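Local coordinates for protein dihydropyrimidinase (Brevibacillus agri, PDB 3SFW) that probably hydrolyses the ring amide bond of dihydropyrimidines at a zinc centre, as an amidohydrolase of the TIM-barrel type, at residues H239-E251 with W295-L309. Residues are numbered along the deposited sequence; the frame is centred on the assembly and turned at random.
Sequences HVSCADAVRRIAE and WNQDVLWSALKNGIL. With ZN (zinc ion), chain D; ACT (acetate ion), chain C.
Asn296 OD1 is gripped twice at the start of helix 243-251: Ala243 N reaches it over 2.8 Å in an almost straight bond (175°), and water 1 donates to it while accepting from Asp244 N. Both helices belong to the TIM barrel of the amidohydrolase fold, packed nearly parallel, with axes 9.6 Å apart at 26°. The oxygen thus serves two early backbone N-H groups of helix 243-251, one directly and one through water. Asn296 ND2 donates to Glu293 O, which fixes the flip of the amide. An alanine in place of Asn296 would probably leave Ala243 N without its direct acceptor and water 1 without the oxygen it donates to. Deeper in, Val246 forks over the neighbouring helix: with CG1 anti to the backbone N (171°), this methyl meets Ala303 CB at 3.8 Å, while CG2 lies 3.7 Å from Leu300 CD2. Leu300 also covers the backbone of Val240 and Ser241, which follows His239, whose NE2 binds zinc. Past the helix end, Ile308 turns back, its CG2 3.8 Å from Ala250 CB, beside Glu254 of the second subunit. At the opposite end of the contact the indole of Trp295 brings CZ3 to 3.5 Å from Ala243 CB. The same methyl lies over one face of the Arg247 guanidinium, offset toward its rim, and Arg247 NH2 sits near the indole plane at its edge, 3.8 Å from Trp295 CH2.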
loop_
_atom_site.group_PDB
_atom_site.type_symbol
_atom_site.label_atom_id
_atom_site.label_comp_id
_atom_site.label_asym_id
_atom_site.label_seq_id
_atom_site.Cartn_x
_atom_site.Cartn_y
_atom_site.Cartn_z
ATOM N N HIS A 239 22.694 2.934 3.913
ATOM C CA HIS A 239 22.573 1.506 4.263
ATOM C C HIS A 239 21.136 1.058 4.540
ATOM O O HIS A 239 20.844 0.583 5.631
ATOM C CB HIS A 239 23.544 1.072 5.424
ATOM C CG HIS A 239 23.518 1.945 6.663
ATOM N ND1 HIS A 239 22.349 2.310 7.312
ATOM C CD2 HIS A 239 24.541 2.401 7.440
ATOM C CE1 HIS A 239 22.658 3.012 8.403
ATOM N NE2 HIS A 239 23.981 3.059 8.504
ATOM N N VAL A 240 20.299 1.056 3.499
ATOM C CA VAL A 240 18.969 0.409 3.590
ATOM C C VAL A 240 19.188 -1.132 3.616
ATOM O O VAL A 240 19.887 -1.672 2.744
ATOM C CB VAL A 240 18.083 0.825 2.368
ATOM C CG1 VAL A 240 16.726 0.062 2.375
ATOM C CG2 VAL A 240 17.831 2.324 2.404
ATOM N N SER A 241 18.711 -1.819 4.676
ATOM C CA SER A 241 19.075 -3.243 4.808
ATOM C C SER A 241 17.897 -4.176 4.667
ATOM O O SER A 241 18.067 -5.410 4.629
ATOM C CB SER A 241 19.757 -3.505 6.172
ATOM O OG SER A 241 18.815 -3.440 7.244
ATOM N N CYS A 242 16.687 -3.635 4.720
ATOM C CA CYS A 242 15.519 -4.505 4.875
ATOM C C CYS A 242 14.314 -4.071 4.089
ATOM O O CYS A 242 14.186 -2.902 3.667
ATOM C CB CYS A 242 15.125 -4.665 6.340
ATOM S SG CYS A 242 14.527 -3.152 7.143
ATOM N N ALA A 243 13.453 -5.049 3.822
ATOM C CA ALA A 243 12.253 -4.814 3.013
ATOM C C ALA A 243 11.336 -3.771 3.627
ATOM O O ALA A 243 10.769 -2.946 2.895
ATOM C CB ALA A 243 11.471 -6.163 2.781
ATOM N N ASP A 244 11.270 -3.709 4.956
ATOM C CA ASP A 244 10.414 -2.721 5.623
ATOM C C ASP A 244 10.818 -1.308 5.154
ATOM O O ASP A 244 9.961 -0.496 4.801
ATOM C CB ASP A 244 10.607 -2.850 7.132
ATOM C CG ASP A 244 9.595 -2.049 7.937
ATOM O OD1 ASP A 244 9.223 -2.546 9.023
ATOM O OD2 ASP A 244 9.205 -0.917 7.551
ATOM N N ALA A 245 12.120 -1.048 5.131
ATOM C CA ALA A 245 12.622 0.257 4.709
ATOM C C ALA A 245 12.453 0.470 3.206
ATOM O O ALA A 245 12.053 1.579 2.764
ATOM C CB ALA A 245 14.057 0.441 5.120
ATOM N N VAL A 246 12.735 -0.566 2.420
ATOM C CA VAL A 246 12.529 -0.454 0.964
ATOM C C VAL A 246 11.089 -0.055 0.633
ATOM O O VAL A 246 10.851 0.858 -0.154
ATOM C CB VAL A 246 12.850 -1.784 0.246
ATOM C CG1 VAL A 246 12.408 -1.692 -1.224
ATOM C CG2 VAL A 246 14.388 -2.109 0.319
ATOM N N ARG A 247 10.120 -0.708 1.274
ATOM C CA ARG A 247 8.698 -0.401 1.004
ATOM C C ARG A 247 8.375 1.076 1.262
ATOM O O ARG A 247 7.605 1.680 0.531
ATOM C CB ARG A 247 7.773 -1.275 1.906
ATOM C CG ARG A 247 7.879 -2.735 1.545
ATOM C CD ARG A 247 7.339 -3.634 2.672
ATOM N NE ARG A 247 7.675 -5.025 2.408
ATOM C CZ ARG A 247 7.633 -5.984 3.332
ATOM N NH1 ARG A 247 7.275 -5.680 4.572
ATOM N NH2 ARG A 247 7.960 -7.232 3.023
ATOM N N ARG A 248 8.912 1.625 2.348
ATOM C CA ARG A 248 8.652 3.015 2.723
ATOM C C ARG A 248 9.284 3.993 1.721
ATOM O O ARG A 248 8.669 5.010 1.335
ATOM C CB ARG A 248 9.164 3.299 4.121
ATOM C CG ARG A 248 8.264 2.683 5.233
ATOM C CD ARG A 248 9.023 2.619 6.476
ATOM N NE ARG A 248 8.317 1.908 7.570
ATOM C CZ ARG A 248 7.497 2.482 8.463
ATOM N NH1 ARG A 248 7.086 3.745 8.322
ATOM N NH2 ARG A 248 7.169 1.808 9.558
ATOM N N ILE A 249 10.477 3.659 1.266
ATOM C CA ILE A 249 11.183 4.501 0.275
ATOM C C ILE A 249 10.419 4.433 -1.039
ATOM O O ILE A 249 10.170 5.464 -1.687
ATOM C CB ILE A 249 12.653 4.067 0.098
ATOM C CG1 ILE A 249 13.442 4.486 1.344
ATOM C CG2 ILE A 249 13.320 4.772 -1.135
ATOM C CD1 ILE A 249 14.822 3.765 1.482
ATOM N N ALA A 250 9.987 3.219 -1.413
ATOM C CA ALA A 250 9.185 3.103 -2.666
ATOM C C ALA A 250 7.880 3.885 -2.614
ATOM O O ALA A 250 7.521 4.558 -3.612
ATOM C CB ALA A 250 8.923 1.626 -3.026
ATOM N N GLU A 251 7.174 3.827 -1.485
ATOM C CA GLU A 251 5.930 4.634 -1.332
ATOM C C GLU A 251 6.211 6.125 -1.416
ATOM O O GLU A 251 5.452 6.864 -2.073
ATOM C CB GLU A 251 5.271 4.444 0.044
ATOM C CG GLU A 251 4.962 3.093 0.498
ATOM C CD GLU A 251 4.644 3.104 2.012
ATOM O OE1 GLU A 251 4.168 4.191 2.522
ATOM O OE2 GLU A 251 4.899 2.042 2.663
ATOM N N TRP A 295 15.970 -13.559 3.192
ATOM C CA TRP A 295 14.946 -13.143 2.203
ATOM C C TRP A 295 14.986 -11.635 1.887
ATOM O O TRP A 295 14.555 -11.222 0.791
ATOM C CB TRP A 295 13.515 -13.542 2.629
ATOM C CG TRP A 295 12.977 -12.802 3.816
ATOM C CD1 TRP A 295 13.075 -13.185 5.120
ATOM C CD2 TRP A 295 12.221 -11.588 3.806
ATOM N NE1 TRP A 295 12.399 -12.286 5.926
ATOM C CE2 TRP A 295 11.901 -11.281 5.146
ATOM C CE3 TRP A 295 11.819 -10.700 2.801
ATOM C CZ2 TRP A 295 11.175 -10.148 5.503
ATOM C CZ3 TRP A 295 11.036 -9.603 3.164
ATOM C CH2 TRP A 295 10.755 -9.322 4.492
ATOM N N ASN A 296 15.487 -10.815 2.823
ATOM C CA ASN A 296 15.597 -9.371 2.557
ATOM C C ASN A 296 16.500 -9.050 1.371
ATOM O O ASN A 296 16.322 -8.013 0.720
ATOM C CB ASN A 296 16.045 -8.583 3.797
ATOM C CG ASN A 296 14.976 -8.510 4.831
ATOM O OD1 ASN A 296 14.075 -7.660 4.754
ATOM N ND2 ASN A 296 14.999 -9.465 5.791
ATOM N N GLN A 297 17.491 -9.917 1.104
ATOM C CA GLN A 297 18.511 -9.602 0.077
ATOM C C GLN A 297 17.814 -9.405 -1.253
ATOM O O GLN A 297 18.144 -8.466 -2.005
ATOM C CB GLN A 297 19.507 -10.752 -0.066
ATOM C CG GLN A 297 20.363 -10.933 1.217
ATOM C CD GLN A 297 21.201 -12.179 1.156
ATOM O OE1 GLN A 297 21.043 -13.010 0.238
ATOM N NE2 GLN A 297 22.120 -12.321 2.116
ATOM N N ASP A 298 16.920 -10.338 -1.610
ATOM C CA ASP A 298 16.327 -10.216 -2.957
ATOM C C ASP A 298 15.444 -8.979 -3.123
ATOM O O ASP A 298 15.306 -8.450 -4.250
ATOM C CB ASP A 298 15.613 -11.492 -3.424
ATOM C CG ASP A 298 16.594 -12.511 -4.060
ATOM O OD1 ASP A 298 16.266 -13.711 -4.015
ATOM O OD2 ASP A 298 17.697 -12.131 -4.572
ATOM N N VAL A 299 14.820 -8.554 -2.029
ATOM C CA VAL A 299 14.066 -7.296 -2.052
ATOM C C VAL A 299 15.020 -6.105 -2.324
ATOM O O VAL A 299 14.692 -5.214 -3.114
ATOM C CB VAL A 299 13.286 -7.089 -0.755
ATOM C CG1 VAL A 299 12.426 -5.766 -0.830
ATOM C CG2 VAL A 299 12.300 -8.290 -0.490
ATOM N N LEU A 300 16.199 -6.106 -1.695
ATOM C CA LEU A 300 17.237 -5.077 -2.032
ATOM C C LEU A 300 17.698 -5.123 -3.516
ATOM O O LEU A 300 17.791 -4.080 -4.200
ATOM C CB LEU A 300 18.465 -5.210 -1.110
ATOM C CG LEU A 300 18.157 -5.000 0.375
ATOM C CD1 LEU A 300 19.394 -5.387 1.177
ATOM C CD2 LEU A 300 17.749 -3.542 0.710
ATOM N N TRP A 301 17.941 -6.326 -4.029
ATOM C CA TRP A 301 18.363 -6.460 -5.411
ATOM C C TRP A 301 17.262 -5.967 -6.327
ATOM O O TRP A 301 17.551 -5.244 -7.272
ATOM C CB TRP A 301 18.663 -7.936 -5.774
ATOM C CG TRP A 301 20.050 -8.458 -5.299
ATOM C CD1 TRP A 301 20.293 -9.527 -4.440
ATOM C CD2 TRP A 301 21.312 -8.005 -5.738
ATOM N NE1 TRP A 301 21.653 -9.735 -4.325
ATOM C CE2 TRP A 301 22.301 -8.802 -5.104
ATOM C CE3 TRP A 301 21.727 -6.992 -6.629
ATOM C CZ2 TRP A 301 23.652 -8.638 -5.357
ATOM C CZ3 TRP A 301 23.072 -6.807 -6.825
ATOM C CH2 TRP A 301 24.017 -7.633 -6.221
ATOM N N SER A 302 16.021 -6.348 -6.032
ATOM C CA SER A 302 14.847 -5.857 -6.823
ATOM C C SER A 302 14.791 -4.329 -6.821
ATOM O O SER A 302 14.444 -3.703 -7.817
ATOM C CB SER A 302 13.543 -6.380 -6.218
ATOM O OG SER A 302 13.373 -7.742 -6.515
ATOM N N ALA A 303 15.067 -3.732 -5.663
ATOM C CA ALA A 303 14.936 -2.285 -5.523
ATOM C C ALA A 303 16.021 -1.600 -6.352
ATOM O O ALA A 303 15.786 -0.546 -6.947
ATOM C CB ALA A 303 15.060 -1.879 -4.005
ATOM N N LEU A 304 17.232 -2.174 -6.364
ATOM C CA LEU A 304 18.296 -1.634 -7.267
ATOM C C LEU A 304 17.895 -1.806 -8.751
ATOM O O LEU A 304 18.000 -0.855 -9.533
ATOM C CB LEU A 304 19.640 -2.380 -7.013
ATOM C CG LEU A 304 20.253 -2.052 -5.636
ATOM C CD1 LEU A 304 21.449 -3.022 -5.407
ATOM C CD2 LEU A 304 20.828 -0.591 -5.606
ATOM N N LYS A 305 17.444 -3.008 -9.118
ATOM C CA LYS A 305 17.036 -3.265 -10.508
ATOM C C LYS A 305 15.938 -2.296 -10.979
ATOM O O LYS A 305 15.987 -1.738 -12.096
ATOM C CB LYS A 305 16.500 -4.676 -10.636
ATOM C CG LYS A 305 16.072 -4.994 -12.090
ATOM C CD LYS A 305 15.591 -6.440 -12.216
ATOM C CE LYS A 305 14.387 -6.756 -11.305
ATOM N NZ LYS A 305 13.737 -8.119 -11.681
ATOM N N ASN A 306 14.976 -2.029 -10.099
ATOM C CA ASN A 306 13.856 -1.180 -10.483
ATOM C C ASN A 306 13.919 0.261 -9.997
ATOM O O ASN A 306 12.938 0.983 -10.089
ATOM C CB ASN A 306 12.498 -1.829 -10.137
ATOM C CG ASN A 306 12.112 -2.938 -11.107
ATOM O OD1 ASN A 306 12.688 -3.029 -12.200
ATOM N ND2 ASN A 306 11.288 -3.882 -10.640
ATOM N N GLY A 307 15.111 0.696 -9.583
ATOM C CA GLY A 307 15.410 2.151 -9.393
ATOM C C GLY A 307 14.859 2.758 -8.104
ATOM O O GLY A 307 14.760 3.979 -7.983
ATOM N N ILE A 308 14.387 1.911 -7.194
ATOM C CA ILE A 308 13.885 2.361 -5.874
ATOM C C ILE A 308 15.061 2.697 -4.902
ATOM O O ILE A 308 14.952 3.645 -4.133
ATOM C CB ILE A 308 13.011 1.235 -5.228
ATOM C CG1 ILE A 308 11.736 1.059 -6.072
ATOM C CG2 ILE A 308 12.627 1.589 -3.757
ATOM C CD1 ILE A 308 10.986 -0.291 -5.895
ATOM N N LEU A 309 16.154 1.952 -5.004
ATOM C CA LEU A 309 17.471 2.329 -4.418
ATOM C C LEU A 309 18.393 2.718 -5.547
ATOM O O LEU A 309 18.288 2.127 -6.662
ATOM C CB LEU A 309 18.106 1.119 -3.706
ATOM C CG LEU A 309 17.230 0.655 -2.509
ATOM C CD1 LEU A 309 17.926 -0.581 -1.923
ATOM C CD2 LEU A 309 17.090 1.770 -1.402
HETATM ZN ZN ZN D . 25.348 4.103 9.857
HETATM C C ACT C . 8.802 -6.896 -0.595
HETATM O O ACT C . 8.760 -7.876 0.188
HETATM O OXT ACT C . 8.862 -7.086 -1.873
HETATM C CH3 ACT C . 8.808 -5.573 -0.010
HETATM O O HOH W 1 12.070 -6.269 6.385
HETATM O O HOH W 2 26.771 4.654 11.306
HETATM O O HOH W 3 26.089 2.243 10.857
#